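Local coordinates for protein response regulator ChrA (Corynebacterium diphtheriae, PDB 4YN8) that acts as the response regulator of a haem-sensing two-component system and probably binds DNA to control transcription, at residues D12-R18 and A35-D39. The protein carries 1 engineered substitution. Residues are numbered along the deposited sequence.
With MG (magnesium ion), chain F; SO4 (sulfate ion), chain C.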
loop_
_atom_site.group_PDB
_atom_site.type_symbol
_atom_site.label_atom_id
_atom_site.label_comp_id
_atom_site.label_asym_id
_atom_site.label_seq_id
_atom_site.Cartn_x
_atom_site.Cartn_y
_atom_site.Cartn_z
ATOM N N ASP A 12 9.038 -9.184 12.031
ATOM C CA ASP A 12 7.999 -9.821 11.214
ATOM C C ASP A 12 7.076 -10.523 12.183
ATOM O O ASP A 12 7.553 -11.216 13.088
ATOM C CB ASP A 12 8.651 -10.848 10.263
ATOM C CG ASP A 12 7.692 -11.441 9.250
ATOM O OD1 ASP A 12 6.468 -11.617 9.493
ATOM O OD2 ASP A 12 8.227 -11.740 8.157
ATOM N N ASP A 13 5.780 -10.403 11.947
ATOM C CA ASP A 13 4.792 -11.019 12.844
ATOM C C ASP A 13 4.627 -12.509 12.635
ATOM O O ASP A 13 3.927 -13.189 13.443
ATOM C CB ASP A 13 3.443 -10.362 12.675
ATOM C CG ASP A 13 2.441 -10.799 13.745
ATOM O OD1 ASP A 13 2.810 -10.809 14.940
ATOM O OD2 ASP A 13 1.302 -11.112 13.357
ATOM N N HIS A 14 5.208 -13.018 11.565
ATOM C CA HIS A 14 5.088 -14.429 11.164
ATOM C C HIS A 14 6.342 -15.188 11.367
ATOM O O HIS A 14 7.244 -15.112 10.552
ATOM C CB HIS A 14 4.585 -14.480 9.707
ATOM C CG HIS A 14 3.369 -13.667 9.518
ATOM N ND1 HIS A 14 3.386 -12.363 9.024
ATOM C CD2 HIS A 14 2.115 -13.899 9.929
ATOM C CE1 HIS A 14 2.163 -11.873 9.106
ATOM N NE2 HIS A 14 1.388 -12.781 9.671
ATOM N N PRO A 15 6.452 -15.926 12.507
ATOM C CA PRO A 15 7.777 -16.532 12.883
ATOM C C PRO A 15 8.294 -17.553 11.873
ATOM O O PRO A 15 9.498 -17.697 11.692
ATOM C CB PRO A 15 7.480 -17.199 14.229
ATOM C CG PRO A 15 6.022 -17.367 14.238
ATOM C CD PRO A 15 5.431 -16.180 13.555
ATOM N N VAL A 16 7.400 -18.200 11.149
ATOM C CA VAL A 16 7.847 -19.175 10.135
ATOM C C VAL A 16 8.551 -18.467 8.967
ATOM O O VAL A 16 9.596 -18.933 8.475
ATOM C CB VAL A 16 6.685 -20.011 9.603
ATOM C CG1 VAL A 16 7.130 -20.841 8.436
ATOM C CG2 VAL A 16 6.135 -20.946 10.662
ATOM N N VAL A 17 8.026 -17.309 8.570
ATOM C CA VAL A 17 8.704 -16.498 7.544
ATOM C C VAL A 17 9.957 -15.821 8.122
ATOM O O VAL A 17 11.014 -15.790 7.485
ATOM C CB VAL A 17 7.730 -15.456 7.006
ATOM C CG1 VAL A 17 8.400 -14.521 5.972
ATOM C CG2 VAL A 17 6.475 -16.130 6.455
ATOM N N ARG A 18 9.835 -15.267 9.327
ATOM C CA ARG A 18 10.954 -14.593 9.974
ATOM C C ARG A 18 12.190 -15.507 10.108
ATOM O O ARG A 18 13.322 -15.105 9.860
ATOM C CB ARG A 18 10.530 -14.018 11.332
ATOM C CG ARG A 18 11.514 -12.951 11.833
ATOM C CD ARG A 18 11.034 -12.276 13.098
ATOM N NE ARG A 18 11.062 -13.188 14.231
ATOM C CZ ARG A 18 10.042 -13.579 14.973
ATOM N NH1 ARG A 18 8.812 -13.147 14.817
ATOM N NH2 ARG A 18 10.291 -14.445 15.956
ATOM N N ALA A 35 18.803 -9.096 16.972
ATOM C CA ALA A 35 17.509 -8.863 17.652
ATOM C C ALA A 35 16.386 -9.238 16.694
ATOM O O ALA A 35 16.535 -9.068 15.476
ATOM C CB ALA A 35 17.363 -7.414 18.072
ATOM N N GLU A 36 15.287 -9.738 17.249
ATOM C CA GLU A 36 14.068 -9.997 16.466
ATOM C C GLU A 36 12.865 -9.478 17.200
ATOM O O GLU A 36 12.835 -9.483 18.454
ATOM C CB GLU A 36 13.916 -11.495 16.287
ATOM C CG GLU A 36 14.911 -12.094 15.322
ATOM C CD GLU A 36 14.742 -13.606 15.218
ATOM O OE1 GLU A 36 13.724 -14.093 14.630
ATOM O OE2 GLU A 36 15.640 -14.310 15.711
ATOM N N ALA A 37 11.829 -9.081 16.484
ATOM C CA ALA A 37 10.603 -8.699 17.118
ATOM C C ALA A 37 9.442 -9.125 16.245
ATOM O O ALA A 37 9.658 -9.395 15.057
ATOM C CB ALA A 37 10.545 -7.197 17.352
ATOM N N SER A 38 8.253 -9.147 16.826
ATOM C CA SER A 38 7.045 -9.531 16.075
ATOM C C SER A 38 6.139 -8.325 15.690
ATOM O O SER A 38 5.122 -8.474 14.974
ATOM C CB SER A 38 6.343 -10.627 16.829
ATOM O OG SER A 38 5.825 -10.062 17.958
ATOM N N ASP A 39 6.507 -7.126 16.159
ATOM C CA ASP A 39 5.898 -5.880 15.701
ATOM C C ASP A 39 6.822 -4.710 16.050
ATOM O O ASP A 39 7.887 -4.924 16.580
ATOM C CB ASP A 39 4.516 -5.681 16.306
ATOM C CG ASP A 39 4.542 -5.597 17.794
ATOM O OD1 ASP A 39 5.129 -4.629 18.346
ATOM O OD2 ASP A 39 3.867 -6.482 18.376
HETATM MG MG MG F . 5.060 -10.981 8.032
HETATM S S SO4 C . 7.010 -14.879 17.817
HETATM O O1 SO4 C . 5.905 -15.817 18.060
HETATM O O2 SO4 C . 6.676 -14.063 16.588
HETATM O O3 SO4 C . 7.112 -13.963 18.973
HETATM O O4 SO4 C . 8.276 -15.644 17.657
HETATM O O HOH W 1 3.743 -10.394 6.652
HETATM O O HOH W 2 4.730 -9.402 9.520
HETATM O O HOH W 3 6.048 -12.518 7.086
#
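R18, S38 and E36 bury the most surface where the start of helix 15-26 meets the end of edge strand 31-37, at the surface of the receiver domain. R18, in the first turn of the helix, aims its CA-CB bond at the strand, and its long side chain carries three nitrogens to three kinds of partner. R18 NE forms a salt bridge with E36 OE1 at 2.8 Å; R18 NH1 donates to the backbone O of D12 at 2.9 Å; and a sulfate, probably from the crystallisation liquor, accepts hydrogen bonds from R18 NH1 through O2 and from R18 NH2 through O4, both at 2.9 Å. Arginine suits this place because its planar group offers donors in several directions, and glutamate is long enough to meet it from an exposed strand position. S38 lies just past the strand, its CA-H directed at D12 O (S38 CA to D12 O 3.5 Å), and its small CB sits 4.1 Å from R18 NH1 and 3.5 Å from sulfate O2. Beside it the main chains pair, D12 N donating to A37 O at 3.1 Å, which continues the parallel pairing of strands 6-11 and 31-37. The CA-CB bond of D12 points away from 35-39, and D12 OD1 binds the magnesium at 2.1 Å and also accepts from H14 N at 2.8 Å, an Asx turn that leads into the helix. H14 ND1 and D54 complete the protein ligands. At this end of the CheY-like beta-alpha-beta unit the two segments thus meet through polar bonds, and D12 joins the contact directly to the metal site.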